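Local atomic coordinates of uncharacterized hypothetical protein (Parabacteroides merdae, PDB entry 4EI0), a protein that is of unknown function, a member of the DUF4466 family whose chain folds into two successive beta-rich halves built of antiparallel sheets. Residues S58-G62 and Y114-A120; N231-K236 and C267-G273. All coordinates share one frame. Numbering follows the deposited sequence.

Contact 1: residues S58-G62 and Y114-A120; sequences SSIAG and YIIPEEA
Two connections between the facing sheets of the N-terminal beta sandwich meet here. S58-G62 leaves the end of strand 51-58 in largely extended conformation, apart from S59 (phi/psi -82/-22°); Y114-A120 finishes strand 107-115 and, past P117, curls into a 3-10 turn at 118-120 held by A120 N to P117 O, 2.9 Å. The CA of I60 lies nearest that of A120 (6.6 Å), and that of G62 nearest I115 (5.4 Å). Y114, with chi1 t and chi2 80°, lays its ring along the loop so that OH donates to I60 O at 2.7 Å. S58, chi1 p, adds a second bond to this carbonyl, OG to I60 O at 2.9 Å. G62 CA lies 3.4 Å from Y114 CE1, and a CB here would crowd CD1 of that ring. I60, in the mt rotamer, reaches the turn: CG2 packs on P117 CG (3.9 Å) and E119 CG (3.3 Å), CD1 on A120 CB (4.0 Å). E119, chi1 between wells at 97°, shares a water with the loop: it donates to A61 O (2.6 Å) and E119 OE2 (3.0 Å). Strand 124-133 backs the contact, F127 meeting the Y114 ring edge-to-face and V125 touching Y114 and A120.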
loop_
_atom_site.group_PDB
_atom_site.type_symbol
_atom_site.label_atom_id
_atom_site.label_comp_id
_atom_site.label_asym_id
_atom_site.label_seq_id
_atom_site.Cartn_x
_atom_site.Cartn_y
_atom_site.Cartn_z
ATOM N N SER B 58 8.393 -26.055 0.191
ATOM C CA SER B 58 7.260 -26.983 0.395
ATOM C C SER B 58 7.776 -28.365 0.717
ATOM O O SER B 58 8.908 -28.695 0.372
ATOM C CB SER B 58 6.398 -27.106 -0.866
ATOM O OG SER B 58 7.179 -27.568 -1.928
ATOM N N SER B 59 6.934 -29.187 1.335
ATOM C CA SER B 59 7.362 -30.519 1.771
ATOM C C SER B 59 7.310 -31.517 0.598
ATOM O O SER B 59 7.951 -32.520 0.656
ATOM C CB SER B 59 6.507 -31.017 2.947
ATOM O OG SER B 59 5.170 -31.104 2.563
ATOM N N ILE B 60 6.529 -31.227 -0.426
ATOM C CA ILE B 60 6.504 -32.002 -1.657
ATOM C C ILE B 60 6.605 -30.942 -2.759
ATOM O O ILE B 60 5.848 -29.950 -2.785
ATOM C CB ILE B 60 5.199 -32.800 -1.809
ATOM C CG1 ILE B 60 5.055 -33.888 -0.725
ATOM C CG2 ILE B 60 5.155 -33.437 -3.167
ATOM C CD1 ILE B 60 3.664 -34.496 -0.679
ATOM N N ALA B 61 7.528 -31.148 -3.687
ATOM C CA ALA B 61 7.804 -30.155 -4.704
ATOM C C ALA B 61 6.569 -29.844 -5.508
ATOM O O ALA B 61 5.888 -30.748 -5.960
ATOM C CB ALA B 61 8.899 -30.677 -5.629
ATOM N N GLY B 62 6.300 -28.575 -5.748
ATOM C CA GLY B 62 5.106 -28.203 -6.482
ATOM C C GLY B 62 5.201 -28.540 -7.961
ATOM O O GLY B 62 6.297 -28.662 -8.462
ATOM N N TYR B 114 1.123 -22.504 -4.943
ATOM C CA TYR B 114 1.635 -23.846 -5.005
ATOM C C TYR B 114 0.695 -24.620 -5.919
ATOM O O TYR B 114 -0.499 -24.711 -5.620
ATOM C CB TYR B 114 1.619 -24.473 -3.638
ATOM C CG TYR B 114 2.021 -25.904 -3.561
ATOM C CD1 TYR B 114 3.353 -26.262 -3.577
ATOM C CD2 TYR B 114 1.088 -26.918 -3.388
ATOM C CE1 TYR B 114 3.759 -27.589 -3.440
ATOM C CE2 TYR B 114 1.484 -28.259 -3.245
ATOM C CZ TYR B 114 2.803 -28.593 -3.293
ATOM O OH TYR B 114 3.222 -29.870 -3.159
ATOM N N ILE B 115 1.217 -25.189 -7.011
ATOM C CA ILE B 115 0.376 -26.011 -7.912
ATOM C C ILE B 115 0.546 -27.454 -7.409
ATOM O O ILE B 115 1.642 -27.962 -7.364
ATOM C CB ILE B 115 0.752 -25.870 -9.383
ATOM C CG1 ILE B 115 0.775 -24.408 -9.840
ATOM C CG2 ILE B 115 -0.277 -26.593 -10.269
ATOM C CD1 ILE B 115 -0.543 -23.664 -9.686
ATOM N N ILE B 116 -0.559 -28.074 -6.979
ATOM C CA ILE B 116 -0.583 -29.380 -6.321
ATOM C C ILE B 116 -0.160 -30.435 -7.314
ATOM O O ILE B 116 -0.755 -30.532 -8.374
ATOM C CB ILE B 116 -2.011 -29.675 -5.696
ATOM C CG1 ILE B 116 -2.396 -28.599 -4.687
ATOM C CG2 ILE B 116 -2.082 -31.011 -5.027
ATOM C CD1 ILE B 116 -3.863 -28.539 -4.313
ATOM N N PRO B 117 0.929 -31.201 -7.008
ATOM C CA PRO B 117 1.470 -32.140 -8.003
ATOM C C PRO B 117 0.826 -33.506 -7.793
ATOM O O PRO B 117 0.334 -33.776 -6.697
ATOM C CB PRO B 117 2.935 -32.216 -7.625
ATOM C CG PRO B 117 2.886 -32.149 -6.101
ATOM C CD PRO B 117 1.817 -31.135 -5.820
ATOM N N GLU B 118 0.827 -34.340 -8.831
ATOM C CA GLU B 118 0.328 -35.725 -8.743
ATOM C C GLU B 118 0.905 -36.468 -7.547
ATOM O O GLU B 118 0.200 -37.209 -6.879
ATOM C CB GLU B 118 0.650 -36.487 -10.040
ATOM C CG GLU B 118 0.252 -37.973 -10.041
ATOM C CD GLU B 118 -1.247 -38.158 -9.787
ATOM O OE1 GLU B 118 -2.052 -37.326 -10.220
ATOM O OE2 GLU B 118 -1.628 -39.108 -9.115
ATOM N N GLU B 119 2.189 -36.289 -7.274
ATOM C CA GLU B 119 2.790 -37.014 -6.153
ATOM C C GLU B 119 2.228 -36.619 -4.771
ATOM O O GLU B 119 2.465 -37.328 -3.808
ATOM C CB GLU B 119 4.335 -36.943 -6.213
ATOM C CG GLU B 119 5.024 -35.887 -5.380
ATOM C CD GLU B 119 6.491 -36.227 -5.081
ATOM O OE1 GLU B 119 6.745 -37.068 -4.193
ATOM O OE2 GLU B 119 7.403 -35.640 -5.700
ATOM N N ALA B 120 1.494 -35.495 -4.662
ATOM C CA ALA B 120 0.896 -35.089 -3.379
ATOM C C ALA B 120 -0.481 -35.736 -3.162
ATOM O O ALA B 120 -1.034 -35.581 -2.088
ATOM C CB ALA B 120 0.783 -33.579 -3.257
HETATM O O HOH W 1 6.259 -33.144 -6.865
#

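Contact 2: residues N231-K236 and C267-G273; sequences NTKMIK and CTNYILG
An isolated antiparallel beta bridge joins the margins of two sheets in the C-terminal half: strand 233-238 is outermost in one, strand 270-274 outermost in the other. The bridge itself is made just before the latter strand. M234 and T268 form a hydrogen-bonded pair, CA-CA 5.3 Å, with M234 N to T268 O at 3.1 Å and T268 N to M234 O at 2.8 Å, the second bond much the straighter (167° against 139°). N269 (phi/psi -110/14°) then turns the chain, so that the weakly bonded strand 270-273 runs at 29° to strand 233-236 in the same sense, 7.4 Å away at closest approach, too far apart for regular pairing. Side chains fill this gap. The selenomethionine M234, with chi angles m, t, m, sends CE to 3.3 Å from N269 C, while its CB meets I271 CD1 at 3.9 Å. F209 of strand 207-210 also touches M234, and A280 of strand 278-283 touches I271, so both sheets contribute to the interior here. At the other side of the bridge, I235 CG1 packs on C267 CB (4.1 Å), and K233 CG on C267 SG (3.7 Å). K236, all four chi angles t, extends past I271, with CG 3.8 Å from I271 CG2, and its NZ donates to L272 O at 2.7 Å.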
loop_
_atom_site.group_PDB
_atom_site.type_symbol
_atom_site.label_atom_id
_atom_site.label_comp_id
_atom_site.label_asym_id
_atom_site.label_seq_id
_atom_site.Cartn_x
_atom_site.Cartn_y
_atom_site.Cartn_z
ATOM N N ASN B 231 -22.132 -52.077 -16.418
ATOM C CA ASN B 231 -23.422 -51.722 -15.816
ATOM C C ASN B 231 -23.230 -50.707 -14.662
ATOM O O ASN B 231 -23.017 -51.066 -13.520
ATOM C CB ASN B 231 -24.147 -52.971 -15.334
ATOM C CG ASN B 231 -25.601 -52.704 -15.036
ATOM O OD1 ASN B 231 -26.156 -51.641 -15.366
ATOM N ND2 ASN B 231 -26.216 -53.641 -14.365
ATOM N N THR B 232 -23.236 -49.439 -15.014
ATOM C CA THR B 232 -22.942 -48.363 -14.082
ATOM C C THR B 232 -24.135 -48.096 -13.162
ATOM O O THR B 232 -25.268 -48.124 -13.611
ATOM C CB THR B 232 -22.587 -47.102 -14.897
ATOM O OG1 THR B 232 -21.478 -47.404 -15.744
ATOM C CG2 THR B 232 -22.209 -45.937 -13.992
ATOM N N LYS B 233 -23.875 -47.873 -11.878
ATOM C CA LYS B 233 -24.911 -47.485 -10.926
ATOM C C LYS B 233 -25.030 -45.975 -10.869
ATOM O O LYS B 233 -24.013 -45.282 -10.783
ATOM C CB LYS B 233 -24.537 -47.955 -9.514
ATOM C CG LYS B 233 -24.513 -49.466 -9.331
ATOM C CD LYS B 233 -24.103 -49.784 -7.888
ATOM C CE LYS B 233 -24.336 -51.251 -7.545
ATOM N NZ LYS B 233 -23.705 -52.102 -8.594
HETATM N N MSE B 234 -26.250 -45.466 -10.860
HETATM C CA MSE B 234 -26.502 -44.016 -10.940
HETATM C C MSE B 234 -27.651 -43.579 -10.023
HETATM O O MSE B 234 -28.626 -44.321 -9.881
HETATM C CB MSE B 234 -26.935 -43.676 -12.382
HETATM C CG MSE B 234 -25.877 -43.777 -13.425
HETATM SE SE MSE B 234 -26.690 -43.420 -15.142
HETATM C CE MSE B 234 -27.257 -45.209 -15.667
ATOM N N ILE B 235 -27.533 -42.375 -9.440
ATOM C CA ILE B 235 -28.592 -41.723 -8.585
ATOM C C ILE B 235 -28.738 -40.291 -9.067
ATOM O O ILE B 235 -27.759 -39.522 -9.094
ATOM C CB ILE B 235 -28.190 -41.742 -7.094
ATOM C CG1 ILE B 235 -28.090 -43.205 -6.594
ATOM C CG2 ILE B 235 -29.110 -40.884 -6.196
ATOM C CD1 ILE B 235 -27.555 -43.339 -5.167
ATOM N N LYS B 236 -29.915 -39.977 -9.588
ATOM C CA LYS B 236 -30.214 -38.673 -10.168
ATOM C C LYS B 236 -30.416 -37.704 -9.006
ATOM O O LYS B 236 -31.073 -38.045 -8.011
ATOM C CB LYS B 236 -31.490 -38.763 -11.002
ATOM C CG LYS B 236 -31.864 -37.493 -11.760
ATOM C CD LYS B 236 -33.306 -37.633 -12.261
ATOM C CE LYS B 236 -33.681 -36.598 -13.315
ATOM N NZ LYS B 236 -35.047 -36.992 -13.861
ATOM N N CYS B 267 -30.021 -47.166 -6.186
ATOM C CA CYS B 267 -29.552 -46.718 -7.515
ATOM C C CYS B 267 -30.434 -47.191 -8.678
ATOM O O CYS B 267 -31.278 -48.061 -8.525
ATOM C CB CYS B 267 -28.097 -47.142 -7.779
ATOM S SG CYS B 267 -27.858 -48.923 -7.789
ATOM N N THR B 268 -30.226 -46.583 -9.840
ATOM C CA THR B 268 -30.953 -46.916 -11.051
ATOM C C THR B 268 -29.957 -47.176 -12.188
ATOM O O THR B 268 -28.736 -46.823 -12.077
ATOM C CB THR B 268 -31.971 -45.794 -11.388
ATOM O OG1 THR B 268 -32.761 -46.194 -12.500
ATOM C CG2 THR B 268 -31.301 -44.459 -11.710
ATOM N N ASN B 269 -30.450 -47.752 -13.290
ATOM C CA ASN B 269 -29.591 -47.997 -14.469
ATOM C C ASN B 269 -29.908 -47.123 -15.684
ATOM O O ASN B 269 -29.456 -47.406 -16.782
ATOM C CB ASN B 269 -29.626 -49.467 -14.855
ATOM C CG ASN B 269 -31.032 -49.929 -15.210
ATOM O OD1 ASN B 269 -31.963 -49.150 -15.231
ATOM N ND2 ASN B 269 -31.179 -51.199 -15.464
ATOM N N TYR B 270 -30.690 -46.073 -15.483
ATOM C CA TYR B 270 -30.888 -45.034 -16.502
ATOM C C TYR B 270 -31.339 -43.774 -15.802
ATOM O O TYR B 270 -31.912 -43.845 -14.719
ATOM C CB TYR B 270 -31.929 -45.432 -17.560
ATOM C CG TYR B 270 -33.364 -45.460 -17.025
ATOM C CD1 TYR B 270 -33.821 -46.533 -16.272
ATOM C CD2 TYR B 270 -34.225 -44.391 -17.215
ATOM C CE1 TYR B 270 -35.106 -46.550 -15.747
ATOM C CE2 TYR B 270 -35.510 -44.401 -16.698
ATOM C CZ TYR B 270 -35.937 -45.486 -15.961
ATOM O OH TYR B 270 -37.198 -45.534 -15.438
ATOM N N ILE B 271 -31.068 -42.618 -16.405
ATOM C CA ILE B 271 -31.559 -41.315 -15.933
ATOM C C ILE B 271 -32.147 -40.544 -17.120
ATOM O O ILE B 271 -31.520 -40.437 -18.166
ATOM C CB ILE B 271 -30.449 -40.474 -15.317
ATOM C CG1 ILE B 271 -29.950 -41.129 -14.007
ATOM C CG2 ILE B 271 -30.951 -39.047 -15.076
ATOM C CD1 ILE B 271 -28.749 -40.394 -13.441
ATOM N N LEU B 272 -33.344 -40.014 -16.945
ATOM C CA LEU B 272 -34.031 -39.208 -17.969
ATOM C C LEU B 272 -34.152 -37.763 -17.474
ATOM O O LEU B 272 -33.966 -37.491 -16.293
ATOM C CB LEU B 272 -35.435 -39.777 -18.273
ATOM C CG LEU B 272 -35.526 -41.282 -18.646
ATOM C CD1 LEU B 272 -36.926 -41.791 -18.864
ATOM C CD2 LEU B 272 -34.696 -41.608 -19.884
ATOM N N GLY B 273 -34.460 -36.838 -18.378
ATOM C CA GLY B 273 -34.704 -35.456 -18.007
ATOM C C GLY B 273 -33.595 -34.703 -17.315
ATOM O O GLY B 273 -33.853 -33.905 -16.422
#

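How the contacts relate
Contact 1 closes before contact 2 opens, and the two lie in different halves of the elongated chain, on opposite sides of its centre. Their centres are 36 Å apart and their nearest atoms about 22 Å, so they do not touch, and they share no sheet. Contact 1 belongs to the pair of five-stranded sheets formed by strands between residues 17 and 147; contact 2 belongs to the pair formed between 152 and 311. Each nevertheless joins elements of two sheets within its own half, through two connections that pass from one sheet to the other in 58-62/114-120 and through marginal strands in 231-236/267-273. Both contacts are thus internal to one half, and neither spans the two, although both halves belong to DUF4466.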